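SH3 domain-containing protein (Dictyostelium discoideum, PDB 4NQI) remodels membranes through its N-terminal I-BAR domain, the part crystallised here, acting in osmoregulation, phagocytosis and cytokinesis, and probably binds phosphatidylinositol lipids. Local coordinates at residues K80-R91 against L205-N216; V38-Q46 against L99-K108. All coordinates share one frame; numbering follows the deposited sequence.

Contact 1: residues K80-R91 against L205-N216; sequences KLADAIKDLENR and LSADTMSKFSTN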
# COMPACT_ATOMS: atom_id res chain seq x y z
N LYS B 80 -13.90 -15.30 4.57
CA LYS B 80 -12.51 -15.49 4.19
C LYS B 80 -11.93 -14.21 3.58
O LYS B 80 -10.77 -13.88 3.81
CB LYS B 80 -12.41 -16.66 3.21
CG LYS B 80 -11.00 -17.18 3.01
CD LYS B 80 -11.01 -18.46 2.18
CE LYS B 80 -9.60 -18.81 1.76
NZ LYS B 80 -8.93 -17.61 1.17
N LEU B 81 -12.75 -13.51 2.81
CA LEU B 81 -12.35 -12.23 2.23
C LEU B 81 -12.15 -11.19 3.33
O LEU B 81 -11.18 -10.43 3.31
CB LEU B 81 -13.40 -11.75 1.21
CG LEU B 81 -13.18 -10.37 0.59
CD1 LEU B 81 -11.86 -10.31 -0.14
CD2 LEU B 81 -14.32 -10.01 -0.37
N ALA B 82 -13.07 -11.17 4.29
CA ALA B 82 -13.00 -10.25 5.42
C ALA B 82 -11.72 -10.45 6.24
O ALA B 82 -11.04 -9.49 6.58
CB ALA B 82 -14.23 -10.40 6.31
N ASP B 83 -11.42 -11.71 6.56
CA ASP B 83 -10.22 -12.04 7.34
C ASP B 83 -8.94 -11.62 6.63
O ASP B 83 -7.98 -11.16 7.26
CB ASP B 83 -10.18 -13.54 7.65
CG ASP B 83 -11.20 -13.95 8.69
OD1 ASP B 83 -11.79 -13.07 9.34
OD2 ASP B 83 -11.41 -15.18 8.86
N ALA B 84 -8.91 -11.79 5.31
CA ALA B 84 -7.74 -11.45 4.51
C ALA B 84 -7.49 -9.94 4.53
O ALA B 84 -6.37 -9.49 4.77
CB ALA B 84 -7.90 -11.95 3.09
N ILE B 85 -8.54 -9.17 4.27
CA ILE B 85 -8.44 -7.71 4.28
C ILE B 85 -8.07 -7.19 5.67
O ILE B 85 -7.25 -6.27 5.79
CB ILE B 85 -9.75 -7.05 3.77
CG1 ILE B 85 -9.96 -7.37 2.29
CG2 ILE B 85 -9.71 -5.54 3.97
CD1 ILE B 85 -11.14 -6.65 1.65
N LYS B 86 -8.64 -7.78 6.71
CA LYS B 86 -8.31 -7.38 8.08
C LYS B 86 -6.83 -7.60 8.37
O LYS B 86 -6.13 -6.68 8.82
CB LYS B 86 -9.17 -8.15 9.09
CG LYS B 86 -8.88 -7.75 10.54
N ASP B 87 -6.35 -8.81 8.11
CA ASP B 87 -4.95 -9.15 8.35
C ASP B 87 -3.99 -8.25 7.57
O ASP B 87 -2.97 -7.82 8.11
CB ASP B 87 -4.69 -10.63 8.04
CG ASP B 87 -5.30 -11.55 9.07
OD1 ASP B 87 -5.60 -11.08 10.20
OD2 ASP B 87 -5.48 -12.75 8.77
N LEU B 88 -4.31 -7.97 6.31
CA LEU B 88 -3.47 -7.11 5.49
C LEU B 88 -3.47 -5.65 5.96
O LEU B 88 -2.44 -4.98 5.94
CB LEU B 88 -3.88 -7.20 4.02
CG LEU B 88 -3.58 -8.53 3.32
CD1 LEU B 88 -4.14 -8.55 1.91
CD2 LEU B 88 -2.09 -8.80 3.30
N GLU B 89 -4.63 -5.15 6.39
CA GLU B 89 -4.73 -3.77 6.86
C GLU B 89 -4.05 -3.58 8.21
O GLU B 89 -3.51 -2.51 8.50
CB GLU B 89 -6.18 -3.30 6.91
CG GLU B 89 -6.86 -3.20 5.55
CD GLU B 89 -6.07 -2.36 4.54
OE1 GLU B 89 -5.43 -1.37 4.95
OE2 GLU B 89 -6.09 -2.71 3.34
N ASN B 90 -4.07 -4.62 9.04
CA ASN B 90 -3.31 -4.61 10.29
C ASN B 90 -1.81 -4.51 10.01
O ASN B 90 -1.09 -3.80 10.70
CB ASN B 90 -3.61 -5.87 11.12
CG ASN B 90 -4.84 -5.71 12.01
OD1 ASN B 90 -5.07 -4.65 12.59
ND2 ASN B 90 -5.62 -6.78 12.12
N ARG B 91 -1.36 -5.22 8.97
CA ARG B 91 0.06 -5.22 8.61
C ARG B 91 0.49 -3.92 7.93
O ARG B 91 1.65 -3.53 8.01
CB ARG B 91 0.39 -6.42 7.73
CG ARG B 91 0.11 -7.77 8.39
CD ARG B 91 0.53 -8.93 7.51
NE ARG B 91 -0.20 -10.16 7.84
CZ ARG B 91 0.35 -11.36 7.98
NH1 ARG B 91 1.66 -11.52 7.82
NH2 ARG B 91 -0.40 -12.40 8.28
N LEU B 205 4.81 -6.64 2.90
CA LEU B 205 3.37 -6.46 2.80
C LEU B 205 2.86 -6.81 1.41
O LEU B 205 1.84 -7.50 1.27
CB LEU B 205 2.97 -5.02 3.14
CG LEU B 205 1.50 -4.69 2.90
CD1 LEU B 205 0.62 -5.38 3.93
CD2 LEU B 205 1.24 -3.19 2.90
N SER B 206 3.56 -6.34 0.39
CA SER B 206 3.21 -6.64 -0.99
C SER B 206 3.22 -8.15 -1.24
O SER B 206 2.34 -8.68 -1.92
CB SER B 206 4.18 -5.95 -1.96
OG SER B 206 4.16 -4.55 -1.79
N ALA B 207 4.21 -8.84 -0.67
CA ALA B 207 4.33 -10.29 -0.81
C ALA B 207 3.19 -11.01 -0.09
O ALA B 207 2.68 -12.02 -0.59
CB ALA B 207 5.68 -10.76 -0.30
N ASP B 208 2.81 -10.51 1.08
CA ASP B 208 1.69 -11.08 1.82
C ASP B 208 0.37 -10.84 1.08
O ASP B 208 -0.53 -11.68 1.09
CB ASP B 208 1.61 -10.49 3.23
CG ASP B 208 2.80 -10.87 4.09
OD1 ASP B 208 3.50 -11.86 3.77
OD2 ASP B 208 3.04 -10.18 5.11
N THR B 209 0.27 -9.68 0.43
CA THR B 209 -0.93 -9.33 -0.33
C THR B 209 -1.12 -10.27 -1.52
O THR B 209 -2.24 -10.77 -1.74
CB THR B 209 -0.85 -7.88 -0.85
OG1 THR B 209 -0.67 -6.99 0.26
CG2 THR B 209 -2.13 -7.51 -1.58
N MSE B 210 -0.05 -10.52 -2.26
CA MSE B 210 -0.10 -11.43 -3.41
C MSE B 210 -0.49 -12.84 -2.97
O MSE B 210 -1.32 -13.48 -3.60
CB MSE B 210 1.24 -11.46 -4.14
CG MSE B 210 1.66 -10.14 -4.76
SE MSE B 210 3.41 -10.23 -5.63
CE MSE B 210 2.96 -11.44 -7.09
N SER B 211 0.13 -13.31 -1.88
CA SER B 211 -0.15 -14.64 -1.36
C SER B 211 -1.60 -14.80 -0.92
O SER B 211 -2.24 -15.81 -1.23
CB SER B 211 0.79 -14.95 -0.19
OG SER B 211 0.54 -16.24 0.34
N LYS B 212 -2.12 -13.81 -0.20
CA LYS B 212 -3.48 -13.88 0.34
C LYS B 212 -4.57 -13.70 -0.72
O LYS B 212 -5.46 -14.54 -0.84
CB LYS B 212 -3.68 -12.86 1.46
CG LYS B 212 -3.10 -13.28 2.81
CD LYS B 212 -3.83 -12.59 3.96
CE LYS B 212 -3.24 -13.01 5.31
NZ LYS B 212 -3.39 -14.46 5.58
N PHE B 213 -4.49 -12.62 -1.49
CA PHE B 213 -5.53 -12.28 -2.46
C PHE B 213 -5.66 -13.31 -3.60
O PHE B 213 -6.72 -13.42 -4.21
CB PHE B 213 -5.32 -10.87 -3.02
CG PHE B 213 -5.81 -9.78 -2.10
CD1 PHE B 213 -6.48 -10.09 -0.92
CD2 PHE B 213 -5.62 -8.44 -2.42
CE1 PHE B 213 -6.94 -9.10 -0.08
CE2 PHE B 213 -6.07 -7.44 -1.57
CZ PHE B 213 -6.73 -7.77 -0.40
N SER B 214 -4.59 -14.06 -3.86
CA SER B 214 -4.65 -15.13 -4.85
C SER B 214 -5.53 -16.28 -4.37
O SER B 214 -6.27 -16.87 -5.16
CB SER B 214 -3.24 -15.64 -5.18
OG SER B 214 -2.48 -14.66 -5.85
N THR B 215 -5.44 -16.59 -3.08
CA THR B 215 -6.28 -17.63 -2.48
C THR B 215 -7.76 -17.25 -2.53
O THR B 215 -8.62 -18.09 -2.81
CB THR B 215 -5.85 -17.93 -1.03
OG1 THR B 215 -4.44 -18.20 -0.99
CG2 THR B 215 -6.60 -19.13 -0.49
N ASN B 216 -8.06 -15.98 -2.26
CA ASN B 216 -9.44 -15.48 -2.35
C ASN B 216 -9.96 -15.54 -3.78
O ASN B 216 -11.08 -15.99 -4.01
CB ASN B 216 -9.53 -14.04 -1.83
CG ASN B 216 -9.10 -13.91 -0.38
OD1 ASN B 216 -8.04 -13.34 -0.09
ND2 ASN B 216 -9.92 -14.42 0.53
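Leu88 lays its CD1 methyl over one face of the Phe213 ring, a CH-pi contact 3.8 Å from CD1 to the ring centroid. Segments 80-91 and 205-216, on two long helices of the I-BAR bundle, run antiparallel, their axes 175° apart, and pack knobs-into-holes: Leu88 fills a hollow made by Asp208, Thr209, Lys212 and Phe213, and Lys212 one made by Ala84, Asp87, Leu88 and Arg91. With CG anti to the carbonyl carbon (chi1 -69°), Leu88 sends its second methyl, CD2, to 3.8 Å from Thr209 OG1. That hydroxyl donates a hydrogen bond to Leu205 O, 2.8 Å from OG1 and from above the carbonyl plane, and Leu205 O also takes the backbone N-H of Thr209. A glycine in place of Thr209 would probably leave a gap beside both Leu88 methyls and cost Leu205 O its second donor. Ala84 CB lies at the edge of the Phe213 ring, near its plane. Leu81 and Ile85 also touch Leu63 of helix 15-64, while Thr209 packs against Ser206 of the second subunit. At the more polar margin Arg91 NH1 reaches Asp208 OD2 at 3.3 Å, a salt bridge with a weak, bent hydrogen bond, the Arg91 guanidinium and Asp208 carboxylate turned 70° against each other.

Contact 2: residues V38-Q46 against L99-K108; sequences VIKAANKYQ and LLNEFITPNK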
# COMPACT_ATOMS: atom_id res chain seq x y z
N VAL B 38 11.68 16.18 3.91
CA VAL B 38 11.45 14.75 3.69
C VAL B 38 10.80 14.10 4.91
O VAL B 38 9.91 13.26 4.77
CB VAL B 38 12.78 14.03 3.34
CG1 VAL B 38 12.56 12.53 3.23
CG2 VAL B 38 13.38 14.58 2.05
N ILE B 39 11.25 14.51 6.10
CA ILE B 39 10.69 14.01 7.35
C ILE B 39 9.21 14.40 7.49
O ILE B 39 8.36 13.54 7.75
CB ILE B 39 11.47 14.55 8.58
CG1 ILE B 39 12.95 14.14 8.50
CG2 ILE B 39 10.85 14.05 9.87
CD1 ILE B 39 13.22 12.69 8.85
N LYS B 40 8.92 15.69 7.33
CA LYS B 40 7.55 16.20 7.37
C LYS B 40 6.67 15.46 6.37
O LYS B 40 5.56 15.04 6.68
CB LYS B 40 7.51 17.69 7.04
CG LYS B 40 8.15 18.60 8.08
CD LYS B 40 8.12 20.05 7.60
N ALA B 41 7.18 15.32 5.15
CA ALA B 41 6.47 14.62 4.09
C ALA B 41 6.23 13.15 4.45
O ALA B 41 5.13 12.62 4.25
CB ALA B 41 7.22 14.73 2.79
N ALA B 42 7.26 12.51 5.00
CA ALA B 42 7.15 11.11 5.41
C ALA B 42 6.18 10.95 6.58
O ALA B 42 5.46 9.95 6.67
CB ALA B 42 8.51 10.54 5.77
N ASN B 43 6.16 11.93 7.48
CA ASN B 43 5.27 11.90 8.64
C ASN B 43 3.80 11.94 8.24
O ASN B 43 2.96 11.24 8.81
CB ASN B 43 5.60 13.06 9.59
CG ASN B 43 4.88 12.95 10.92
OD1 ASN B 43 4.48 11.87 11.34
ND2 ASN B 43 4.72 14.09 11.60
N LYS B 44 3.50 12.76 7.24
CA LYS B 44 2.15 12.88 6.68
C LYS B 44 1.74 11.59 5.96
O LYS B 44 0.60 11.13 6.10
CB LYS B 44 2.11 14.05 5.70
CG LYS B 44 0.86 14.11 4.83
N TYR B 45 2.67 11.03 5.20
CA TYR B 45 2.45 9.78 4.48
C TYR B 45 2.09 8.67 5.45
O TYR B 45 1.16 7.90 5.21
CB TYR B 45 3.70 9.40 3.68
CG TYR B 45 3.56 8.16 2.82
CD1 TYR B 45 3.00 8.23 1.55
CD2 TYR B 45 4.00 6.93 3.27
CE1 TYR B 45 2.87 7.11 0.76
CE2 TYR B 45 3.88 5.79 2.49
CZ TYR B 45 3.31 5.89 1.23
OH TYR B 45 3.18 4.77 0.44
N GLN B 46 2.82 8.60 6.55
CA GLN B 46 2.58 7.61 7.59
C GLN B 46 1.17 7.75 8.18
O GLN B 46 0.47 6.75 8.37
CB GLN B 46 3.64 7.72 8.69
CG GLN B 46 3.37 6.88 9.93
CD GLN B 46 2.74 7.68 11.06
OE1 GLN B 46 1.85 7.18 11.76
NE2 GLN B 46 3.19 8.91 11.24
N LEU B 99 8.02 3.04 9.44
CA LEU B 99 8.43 4.30 8.84
C LEU B 99 8.58 5.38 9.91
O LEU B 99 9.48 6.22 9.83
CB LEU B 99 7.41 4.74 7.79
CG LEU B 99 7.71 6.06 7.06
CD1 LEU B 99 8.99 5.94 6.25
CD2 LEU B 99 6.55 6.48 6.16
N LEU B 100 7.71 5.35 10.91
CA LEU B 100 7.76 6.32 12.00
C LEU B 100 8.90 6.03 12.98
O LEU B 100 9.64 6.93 13.36
CB LEU B 100 6.42 6.34 12.76
CG LEU B 100 6.35 7.30 13.95
CD1 LEU B 100 6.41 8.74 13.48
CD2 LEU B 100 5.10 7.06 14.80
N ASN B 101 9.02 4.76 13.38
CA ASN B 101 9.99 4.37 14.41
C ASN B 101 11.41 4.17 13.89
O ASN B 101 12.38 4.42 14.60
CB ASN B 101 9.52 3.09 15.11
CG ASN B 101 8.21 3.27 15.85
OD1 ASN B 101 7.93 4.34 16.40
ND2 ASN B 101 7.39 2.22 15.88
N GLU B 102 11.53 3.71 12.64
CA GLU B 102 12.83 3.34 12.08
C GLU B 102 13.43 4.41 11.16
O GLU B 102 14.64 4.40 10.91
CB GLU B 102 12.74 2.01 11.33
CG GLU B 102 12.14 0.86 12.13
CD GLU B 102 13.13 0.22 13.08
OE1 GLU B 102 14.30 0.67 13.11
OE2 GLU B 102 12.74 -0.73 13.79
N PHE B 103 12.60 5.32 10.66
CA PHE B 103 13.09 6.42 9.83
C PHE B 103 12.85 7.82 10.40
O PHE B 103 13.80 8.54 10.71
CB PHE B 103 12.52 6.35 8.41
CG PHE B 103 12.85 7.55 7.57
CD1 PHE B 103 14.17 7.81 7.21
CD2 PHE B 103 11.86 8.42 7.14
CE1 PHE B 103 14.49 8.92 6.44
CE2 PHE B 103 12.18 9.53 6.36
CZ PHE B 103 13.50 9.77 6.02
N ILE B 104 11.57 8.19 10.51
CA ILE B 104 11.18 9.55 10.89
C ILE B 104 11.83 10.07 12.17
O ILE B 104 12.54 11.07 12.15
CB ILE B 104 9.64 9.68 10.99
CG1 ILE B 104 9.02 9.59 9.59
CG2 ILE B 104 9.24 10.98 11.66
CD1 ILE B 104 7.52 9.33 9.60
N THR B 105 11.60 9.37 13.29
CA THR B 105 12.18 9.77 14.57
C THR B 105 13.72 9.66 14.62
O THR B 105 14.39 10.59 15.08
CB THR B 105 11.53 9.02 15.76
OG1 THR B 105 10.11 9.06 15.65
CG2 THR B 105 11.95 9.64 17.08
N PRO B 106 14.30 8.54 14.15
CA PRO B 106 15.77 8.46 14.19
C PRO B 106 16.50 9.44 13.26
O PRO B 106 17.60 9.87 13.60
CB PRO B 106 16.07 7.02 13.77
CG PRO B 106 14.82 6.28 14.06
CD PRO B 106 13.71 7.24 13.77
N ASN B 107 15.91 9.77 12.11
CA ASN B 107 16.58 10.70 11.19
C ASN B 107 16.38 12.16 11.60
O ASN B 107 17.22 13.01 11.32
CB ASN B 107 16.12 10.48 9.74
CG ASN B 107 17.16 10.94 8.73
OD1 ASN B 107 16.98 11.96 8.06
ND2 ASN B 107 18.25 10.19 8.62
N LYS B 108 15.26 12.44 12.26
CA LYS B 108 15.01 13.75 12.84
C LYS B 108 16.11 14.08 13.84
O LYS B 108 16.66 15.19 13.84
CB LYS B 108 13.64 13.77 13.51
CG LYS B 108 13.15 15.15 13.95
CD LYS B 108 11.63 15.20 13.99
CE LYS B 108 11.05 14.10 14.87
NZ LYS B 108 9.56 14.05 14.77
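Ile39 and Ile104 lie alongside each other, pointing opposite ways, each the knob in a hole of the facing helix. Ile39 enters the hollow between Phe103, Ile104, Asn107 and Lys108; its CD1 methyl rests 3.7 Å from Ile104 O and 3.8 Å from Asn107 CB, while its CG2 lies beside Ile104 CG2. Ile104 in turn fills the space among Ile39, Ala42, Asn43 and Gln46. With CG1 anti to its own carbonyl carbon (chi1 -70°) and the chain extended beyond, its CD1 comes down onto the backbone of the facing helix, 3.5 Å from Asn43 CA.

The small Ala42 leaves room for two larger neighbours: its CB meets Ile104 CG1 and, at 3.9 Å, Phe103 CE2, approaching that ring at the edge and in its plane. Val38 CG1 lies at the edge of the same ring, by CZ. From the third long helix, 152-224, Phe195 meets the Phe103 ring edge-to-face. Farther along, Leu99 CD2 lodges against Ala42 O and comes to the edge of the Tyr45 ring, 3.9 Å from Tyr45 CD2. Gln46 bends at chi2, bringing NE2 to 3.9 Å from Leu100 CD1.

Helix 72-140 is irregular along 99-108. A wider pi-type turn spans 99-104, and the helix is kinked at Pro106, whose ring nitrogen has no N-H to give; the axes of the two segments run antiparallel at 156°.

Two polar ends find partners outside the pair: Tyr45 OH bonds to Glu89 of the second subunit, and Asn107 ND2 to Gln194 and to a PEG molecule probably from the crystallisation liquor. With no hydrogen bond between the segments, this buried part of the bundle is held by apolar fit, through the close complementarity of Ile39, Ala42 and Ile104.

In the fold
Both contacts use helix 72-140, the central partner: residues 80-91 near its start meet helix 152-224 in contact 1, and residues 99-108 meet helix 15-64 in contact 2. Their centres lie 26 Å apart, with nearest atoms about 9 Å apart and no touch between them. Along the chain the order is 38-46, 80-91, 99-108, 205-216, so the segments alternate; because helix 72-140 is common to both, the two pairings tie three long helices into one bundle. Glu89, in contact 1, bonds to Tyr45 of contact 2 on the second subunit, joining the two contacts through the elongated I-BAR dimer, whose family shapes membranes.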